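PAN2-PAN3 deadenylation complex catalytic subunit pan2 (Neurospora crassa, PDB 4CZX) probably shortens the poly(A) tails of mRNA as the exonuclease subunit of the PAN deadenylation complex, to which this chain contributes the N-terminal WD40 domain. Local coordinates at residues Pro23-Gly28 against Asn307-Tyr312; Val15-Pro20 against Gly52-Arg57; Leu41-Thr46 against Val85-Ser90. All coordinates share one frame; numbering follows the deposited sequence. Where two conformers were deposited one is given.

Contact 1: Pro23-Gly28 against Asn307-Tyr312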
# COMPACT_ATOMS: atom_id res chain seq x y z
N PRO A 23 15.40 -1.84 -6.66
CA PRO A 23 14.91 -0.55 -6.16
C PRO A 23 16.00 0.50 -5.89
O PRO A 23 15.67 1.69 -5.82
CB PRO A 23 14.20 -0.92 -4.85
CG PRO A 23 14.72 -2.29 -4.49
CD PRO A 23 15.00 -2.96 -5.79
N ASP A 24 17.25 0.07 -5.76
CA ASP A 24 18.33 1.01 -5.47
C ASP A 24 19.16 1.37 -6.70
O ASP A 24 20.14 2.11 -6.59
CB ASP A 24 19.26 0.46 -4.39
CG ASP A 24 18.55 0.25 -3.06
OD1 ASP A 24 17.37 0.67 -2.94
OD2 ASP A 24 19.17 -0.31 -2.14
N TYR A 25 18.78 0.86 -7.87
CA TYR A 25 19.55 1.12 -9.10
C TYR A 25 19.86 2.60 -9.35
O TYR A 25 20.99 2.98 -9.69
CB TYR A 25 18.79 0.54 -10.29
CG TYR A 25 19.47 0.71 -11.62
CD1 TYR A 25 20.62 -0.00 -11.93
CD2 TYR A 25 18.95 1.59 -12.58
CE1 TYR A 25 21.24 0.14 -13.14
CE2 TYR A 25 19.58 1.74 -13.81
CZ TYR A 25 20.72 1.01 -14.08
OH TYR A 25 21.36 1.14 -15.29
N HIS A 26 18.86 3.45 -9.17
CA HIS A 26 18.92 4.90 -9.39
C HIS A 26 19.98 5.58 -8.53
O HIS A 26 20.45 6.68 -8.83
CB HIS A 26 17.57 5.54 -9.07
CG HIS A 26 17.25 5.55 -7.60
ND1 HIS A 26 16.74 4.46 -6.93
CD2 HIS A 26 17.41 6.53 -6.67
CE1 HIS A 26 16.58 4.76 -5.65
NE2 HIS A 26 16.97 6.01 -5.47
N ALA A 27 20.31 4.94 -7.41
CA ALA A 27 21.19 5.55 -6.42
C ALA A 27 22.68 5.30 -6.71
O ALA A 27 23.53 5.92 -6.08
CB ALA A 27 20.82 5.06 -5.02
N GLY A 28 22.98 4.41 -7.65
CA GLY A 28 24.36 4.25 -8.10
C GLY A 28 24.90 2.83 -7.98
O GLY A 28 24.18 1.90 -7.64
N ASN A 307 31.87 0.95 -11.87
CA ASN A 307 30.88 2.00 -11.70
C ASN A 307 29.70 1.84 -12.65
O ASN A 307 28.80 2.67 -12.67
CB ASN A 307 31.53 3.38 -11.87
CG ASN A 307 31.91 3.69 -13.29
OD1 ASN A 307 32.10 2.79 -14.10
ND2 ASN A 307 32.03 4.97 -13.60
N LYS A 308 29.71 0.76 -13.43
CA LYS A 308 28.57 0.42 -14.29
C LYS A 308 27.68 -0.66 -13.65
O LYS A 308 26.86 -1.28 -14.33
CB LYS A 308 29.06 -0.07 -15.66
CG LYS A 308 29.80 1.00 -16.51
CD LYS A 308 29.04 2.31 -16.59
CE LYS A 308 29.75 3.31 -17.52
NZ LYS A 308 31.19 3.52 -17.15
N HIS A 309 27.87 -0.86 -12.34
CA HIS A 309 27.10 -1.79 -11.50
C HIS A 309 27.49 -3.27 -11.65
O HIS A 309 26.80 -4.15 -11.12
CB HIS A 309 25.59 -1.64 -11.74
CG HIS A 309 25.04 -0.29 -11.40
ND1 HIS A 309 23.83 -0.12 -10.76
CD2 HIS A 309 25.51 0.96 -11.63
CE1 HIS A 309 23.59 1.17 -10.59
NE2 HIS A 309 24.59 1.85 -11.12
N ASN A 310 28.58 -3.57 -12.34
CA ASN A 310 29.00 -4.97 -12.47
C ASN A 310 29.92 -5.38 -11.36
O ASN A 310 30.77 -4.60 -10.92
CB ASN A 310 29.71 -5.22 -13.80
CG ASN A 310 28.92 -4.74 -14.99
OD1 ASN A 310 27.86 -5.28 -15.30
ND2 ASN A 310 29.43 -3.71 -15.67
N THR A 311 29.77 -6.61 -10.88
CA THR A 311 30.80 -7.22 -10.05
C THR A 311 31.26 -8.51 -10.71
O THR A 311 30.44 -9.35 -11.09
CB THR A 311 30.30 -7.51 -8.63
OG1 THR A 311 30.04 -6.28 -7.96
CG2 THR A 311 31.36 -8.29 -7.84
N TYR A 312 32.58 -8.64 -10.85
CA TYR A 312 33.21 -9.75 -11.54
C TYR A 312 34.01 -10.60 -10.57
O TYR A 312 34.58 -10.08 -9.61
CB TYR A 312 34.17 -9.27 -12.63
CG TYR A 312 33.59 -8.31 -13.64
CD1 TYR A 312 33.55 -6.94 -13.38
CD2 TYR A 312 33.11 -8.75 -14.86
CE1 TYR A 312 33.04 -6.05 -14.30
CE2 TYR A 312 32.60 -7.87 -15.79
CZ TYR A 312 32.56 -6.52 -15.50
OH TYR A 312 32.04 -5.64 -16.42
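A chi1 of -179°, which sets CG opposite the backbone N, carries the Tyr-25 ring to His-309, whose CG lies anti to the carbonyl carbon (chi1 -62°) and brings the imidazole across to the 3-10 turn of residues 25-27. The two side chains cross at about a right angle, yet their rings meet obliquely, with planes at 55° and centroids 4.8 Å apart. The closest approach of the rings brings Tyr-25 CD1 to 3.4 Å from His-309 ND1. Beyond this, the tip of the imidazole reaches backbone: His-309 CE1 is 3.1 Å from Gly-28 O and 3.3 Å from Tyr-25 O, the latter lying near the ring plane at its edge. This edge approach of Tyr-25 O is consistent with a weak attraction to the imidazole C-H. Tyr-25 O also accepts Gly-28 N within the turn, at 3.2 Å. His-309 NE2 stands 3.3 Å from Gly-28 C. Gly-28 adopts a positive phi at which a side chain would collide with the carbonyl oxygen of Ala-27. A hydrogen bond from ND1 to Pro-18 O, outside the two segments, holds the rotation of the imidazole. This surface contact joins the loop between strands 10-16 and 32-35 to the turn that links strand 302-306 with strand 310-315, and Tyr-25 also leans on Pro-20 of the segment following strand 10-16.

Contact 2: Val15-Pro20 against Gly52-Arg57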
# COMPACT_ATOMS: atom_id res chain seq x y z
N VAL A 15 27.87 -10.37 -12.12
CA VAL A 15 26.50 -10.05 -11.77
C VAL A 15 26.34 -8.53 -11.76
O VAL A 15 27.27 -7.79 -11.45
CB VAL A 15 26.08 -10.66 -10.40
CG1 VAL A 15 26.80 -9.97 -9.25
CG2 VAL A 15 24.55 -10.57 -10.22
N ALA A 16 25.16 -8.07 -12.16
CA ALA A 16 24.82 -6.67 -12.02
C ALA A 16 24.12 -6.47 -10.68
O ALA A 16 23.09 -7.09 -10.42
CB ALA A 16 23.92 -6.22 -13.18
N TYR A 17 24.70 -5.65 -9.82
CA TYR A 17 24.08 -5.43 -8.51
C TYR A 17 24.47 -4.07 -7.96
O TYR A 17 25.65 -3.83 -7.67
CB TYR A 17 24.47 -6.56 -7.51
CG TYR A 17 23.54 -6.57 -6.31
CD1 TYR A 17 22.29 -7.16 -6.39
CD2 TYR A 17 23.90 -5.94 -5.12
CE1 TYR A 17 21.42 -7.15 -5.32
CE2 TYR A 17 23.05 -5.93 -4.05
CZ TYR A 17 21.80 -6.53 -4.15
OH TYR A 17 20.94 -6.51 -3.09
N PRO A 18 23.50 -3.14 -7.84
CA PRO A 18 22.07 -3.31 -8.17
C PRO A 18 21.81 -3.26 -9.68
O PRO A 18 22.36 -2.40 -10.36
CB PRO A 18 21.42 -2.12 -7.46
CG PRO A 18 22.49 -1.04 -7.50
CD PRO A 18 23.79 -1.79 -7.31
N SER A 19 20.99 -4.18 -10.18
CA SER A 19 20.59 -4.21 -11.59
C SER A 19 19.49 -3.17 -11.88
O SER A 19 18.93 -2.61 -10.94
CB SER A 19 20.10 -5.61 -11.96
OG SER A 19 18.73 -5.75 -11.63
N PRO A 20 19.16 -2.93 -13.16
CA PRO A 20 18.12 -1.93 -13.46
C PRO A 20 16.76 -2.17 -12.80
O PRO A 20 16.01 -1.21 -12.61
CB PRO A 20 18.01 -2.00 -14.98
CG PRO A 20 19.39 -2.35 -15.42
CD PRO A 20 19.86 -3.35 -14.40
N GLY A 52 23.38 -7.86 -0.85
CA GLY A 52 23.14 -9.05 -1.64
C GLY A 52 24.29 -10.04 -1.49
O GLY A 52 25.44 -9.64 -1.50
N SER A 53 23.97 -11.33 -1.34
CA SER A 53 24.99 -12.38 -1.26
C SER A 53 24.90 -13.30 -2.47
O SER A 53 23.80 -13.57 -2.99
CB SER A 53 24.85 -13.19 0.03
OG SER A 53 23.68 -14.00 0.02
N PHE A 54 26.06 -13.78 -2.92
CA PHE A 54 26.18 -14.59 -4.13
C PHE A 54 27.15 -15.76 -3.94
O PHE A 54 28.22 -15.59 -3.34
CB PHE A 54 26.62 -13.70 -5.29
CG PHE A 54 25.69 -12.55 -5.55
CD1 PHE A 54 25.85 -11.34 -4.89
CD2 PHE A 54 24.62 -12.69 -6.43
CE1 PHE A 54 24.98 -10.28 -5.12
CE2 PHE A 54 23.74 -11.63 -6.66
CZ PHE A 54 23.93 -10.43 -6.00
N ILE A 55 26.78 -16.94 -4.45
CA ILE A 55 27.51 -18.18 -4.18
C ILE A 55 28.47 -18.57 -5.29
O ILE A 55 28.10 -18.61 -6.46
CB ILE A 55 26.56 -19.40 -4.00
CG1 ILE A 55 25.45 -19.09 -3.00
CG2 ILE A 55 27.34 -20.65 -3.60
CD1 ILE A 55 24.27 -20.05 -3.11
N GLY A 56 29.70 -18.88 -4.90
CA GLY A 56 30.64 -19.51 -5.81
C GLY A 56 31.16 -18.57 -6.87
O GLY A 56 30.81 -17.39 -6.90
N ARG A 57 31.99 -19.11 -7.76
CA ARG A 57 32.64 -18.31 -8.78
C ARG A 57 31.65 -17.79 -9.82
O ARG A 57 31.93 -16.81 -10.51
CB ARG A 57 33.75 -19.11 -9.46
CG ARG A 57 33.27 -20.36 -10.19
CD ARG A 57 34.44 -21.02 -10.92
NE ARG A 57 34.04 -22.23 -11.63
CZ ARG A 57 33.47 -22.25 -12.83
NH1 ARG A 57 33.21 -21.11 -13.47
NH2 ARG A 57 33.14 -23.41 -13.39
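Tyr-17 meets Phe-54 from its first side-chain carbon and Gly-52 at its far end. CB lies 4.2 Å from Phe-54 CZ, and one step on, CG stands 3.9 Å from the same atom. Along one side of the ring Tyr-17 CD1 makes the closest approach to Phe-54, 3.7 Å from CZ, and CE1 follows at the margin of contact. On the other side CE2 turns to the backbone of Gly-52, as does CZ, 3.8 Å from Gly-52 CA; OH finishes 3.6 Å from Gly-52 N. Glycine leaves room for this: a CB there would lie within clashing distance of Tyr-17 CZ. The two rings form an edge-to-face pair, the edge of Phe-54 directed at the face of Tyr-17 with planes at 73°. Phe-54 is engaged on a face as well, for Val-15 CG1 sits almost on the ring normal, 4.3 Å from the centroid, in a CH-pi contact. A chi1 of 70° sets CG1 between the backbone N and the carbonyl carbon and leaves CG2 opposite the N, where it reaches the rim at Phe-54 CE2, 3.8 Å away. Strand 10-16, the edge strand beside 310-315, is thereby packed on strand 50-55 of the following propeller blade. No hydrogen bond crosses, so cohesion comes from dispersion and C-H to pi attraction, a methyl over one ring and an edge against another, neither needing a polar partner.

Contact 3: Leu41-Thr46 against Val85-Ser90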
# COMPACT_ATOMS: atom_id res chain seq x y z
N LEU A 41 30.50 -17.33 -0.10
CA LEU A 41 29.69 -16.15 -0.41
C LEU A 41 30.53 -14.92 -0.73
O LEU A 41 31.57 -14.66 -0.11
CB LEU A 41 28.76 -15.83 0.76
CG LEU A 41 27.73 -16.91 1.11
CD1 LEU A 41 26.89 -16.48 2.31
CD2 LEU A 41 26.85 -17.21 -0.10
N LEU A 42 30.05 -14.15 -1.70
CA LEU A 42 30.51 -12.78 -1.92
C LEU A 42 29.36 -11.83 -1.62
O LEU A 42 28.24 -12.00 -2.13
CB LEU A 42 31.00 -12.58 -3.36
CG LEU A 42 31.50 -11.17 -3.71
CD1 LEU A 42 32.81 -10.85 -3.00
CD2 LEU A 42 31.65 -11.02 -5.21
N TRP A 43 29.63 -10.84 -0.78
CA TRP A 43 28.62 -9.85 -0.40
C TRP A 43 28.82 -8.51 -1.09
O TRP A 43 29.96 -8.02 -1.19
CB TRP A 43 28.62 -9.66 1.12
CG TRP A 43 28.11 -10.89 1.85
CD1 TRP A 43 28.83 -11.99 2.20
CD2 TRP A 43 26.76 -11.13 2.28
NE1 TRP A 43 28.01 -12.90 2.84
CE2 TRP A 43 26.74 -12.39 2.90
CE3 TRP A 43 25.57 -10.39 2.22
CZ2 TRP A 43 25.58 -12.95 3.46
CZ3 TRP A 43 24.41 -10.94 2.77
CH2 TRP A 43 24.43 -12.20 3.38
N ILE A 44 27.73 -7.92 -1.56
CA ILE A 44 27.76 -6.63 -2.29
C ILE A 44 26.77 -5.67 -1.67
O ILE A 44 25.62 -6.04 -1.42
CB ILE A 44 27.43 -6.83 -3.79
CG1 ILE A 44 28.34 -7.89 -4.41
CG2 ILE A 44 27.47 -5.49 -4.56
CD1 ILE A 44 28.03 -8.20 -5.85
N GLY A 45 27.19 -4.43 -1.40
CA GLY A 45 26.28 -3.46 -0.83
C GLY A 45 25.84 -2.40 -1.84
O GLY A 45 26.58 -2.11 -2.78
N THR A 46 24.64 -1.83 -1.66
CA THR A 46 24.15 -0.73 -2.51
C THR A 46 24.22 0.62 -1.80
O THR A 46 24.42 0.70 -0.59
CB THR A 46 22.65 -0.92 -2.96
OG1 THR A 46 21.77 -0.58 -1.88
CG2 THR A 46 22.37 -2.35 -3.43
N VAL A 85 26.60 -12.13 9.62
CA VAL A 85 27.30 -11.03 8.98
C VAL A 85 26.99 -9.74 9.71
O VAL A 85 25.84 -9.48 10.08
CB VAL A 85 26.88 -10.88 7.51
CG1 VAL A 85 27.69 -9.73 6.82
CG2 VAL A 85 27.04 -12.22 6.79
N ILE A 86 28.02 -8.92 9.91
CA ILE A 86 27.84 -7.59 10.48
C ILE A 86 27.90 -6.54 9.37
O ILE A 86 28.78 -6.57 8.50
CB ILE A 86 28.88 -7.29 11.57
CG1 ILE A 86 29.00 -8.48 12.53
CG2 ILE A 86 28.52 -6.02 12.34
CD1 ILE A 86 30.04 -8.29 13.60
N PHE A 87 26.92 -5.65 9.39
CA PHE A 87 26.73 -4.63 8.35
C PHE A 87 26.83 -3.24 8.97
O PHE A 87 26.17 -2.97 9.98
CB PHE A 87 25.36 -4.78 7.68
CG PHE A 87 25.05 -6.18 7.18
CD1 PHE A 87 24.40 -7.10 8.00
CD2 PHE A 87 25.36 -6.54 5.88
CE1 PHE A 87 24.08 -8.39 7.54
CE2 PHE A 87 25.05 -7.80 5.40
CZ PHE A 87 24.41 -8.75 6.23
N LEU A 88 27.61 -2.35 8.36
CA LEU A 88 27.75 -1.00 8.89
C LEU A 88 27.14 0.04 7.95
O LEU A 88 27.41 0.04 6.75
CB LEU A 88 29.23 -0.64 9.14
CG LEU A 88 29.43 0.70 9.87
CD1 LEU A 88 30.61 0.62 10.83
CD2 LEU A 88 29.65 1.89 8.91
N GLY A 89 26.31 0.91 8.51
CA GLY A 89 25.81 2.08 7.80
C GLY A 89 26.21 3.30 8.61
O GLY A 89 26.73 3.16 9.72
N SER A 90 25.97 4.49 8.07
CA SER A 90 26.36 5.72 8.76
C SER A 90 25.70 5.90 10.11
O SER A 90 26.27 6.54 10.99
CB SER A 90 26.05 6.94 7.88
OG SER A 90 27.08 7.11 6.93
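Trp-43 presents a face of its indole to the edge of Phe-87, joining two neighbouring blades of the WD40 beta-propeller. Each residue lies on the second strand of its four-stranded blade, 41-45 and 85-88, and the side chains cross at about a right angle. The pair is an offset edge-to-face one: the planes of the six-membered ring of Trp-43 and of the Phe-87 ring stand at 71°, and their centroids are 5.8 Å apart. Because Phe-87 CG is anti to the carbonyl carbon (chi1 -51°), the ring extends toward the other blade and leads with CZ and CE2, CZ lying 4.1 Å from Trp-43 CZ3. Val-85 comes in obliquely on another part of the indole, its CG2 3.9 Å from Trp-43 CE2. The other methyl, CG1, rests over one face of Phe-87 near the rim, so a single valine braces both rings. At the polar end of the indole, Trp-43 NE1 is hydrogen-bonded to Asp-36 OD2, which ties down its rotation within this buried setting. Rings of Phe-78 and Phe-80, on the first strand of the second blade, also meet the indole. With an alanine in place of Trp-43, Phe-87 and Val-85 would probably face a gap between the blades, and Asp-36 would be left without its N-H partner. The shortest approach across these segments is the one from Val-85 CG2 to Trp-43 CZ2, 3.7 Å.

Overall arrangement
Along the chain the segments run 15-20, 23-28, 41-46, 52-57, 85-90 and 307-312, so contact 1 encloses contact 3 and crosses contact 2, and contacts 2 and 3 cross as well. Contacts 1 and 2, with centres about 10 Å apart, share the sheet in which strand 10-16 pairs with 310-315, the closure that joins the two ends of the propeller ring. Contacts 2 and 3, about 13 Å apart, share the next blade through adjacent strands 41-45 and 50-55, whose backbones are hydrogen-bonded. Contacts 1 and 3 are about 15 Å apart, yet Asp-24 OD2 is hydrogen-bonded to Thr-46 OG1. Together they follow the ring from its closing blade across two blade interfaces, from the surface inward.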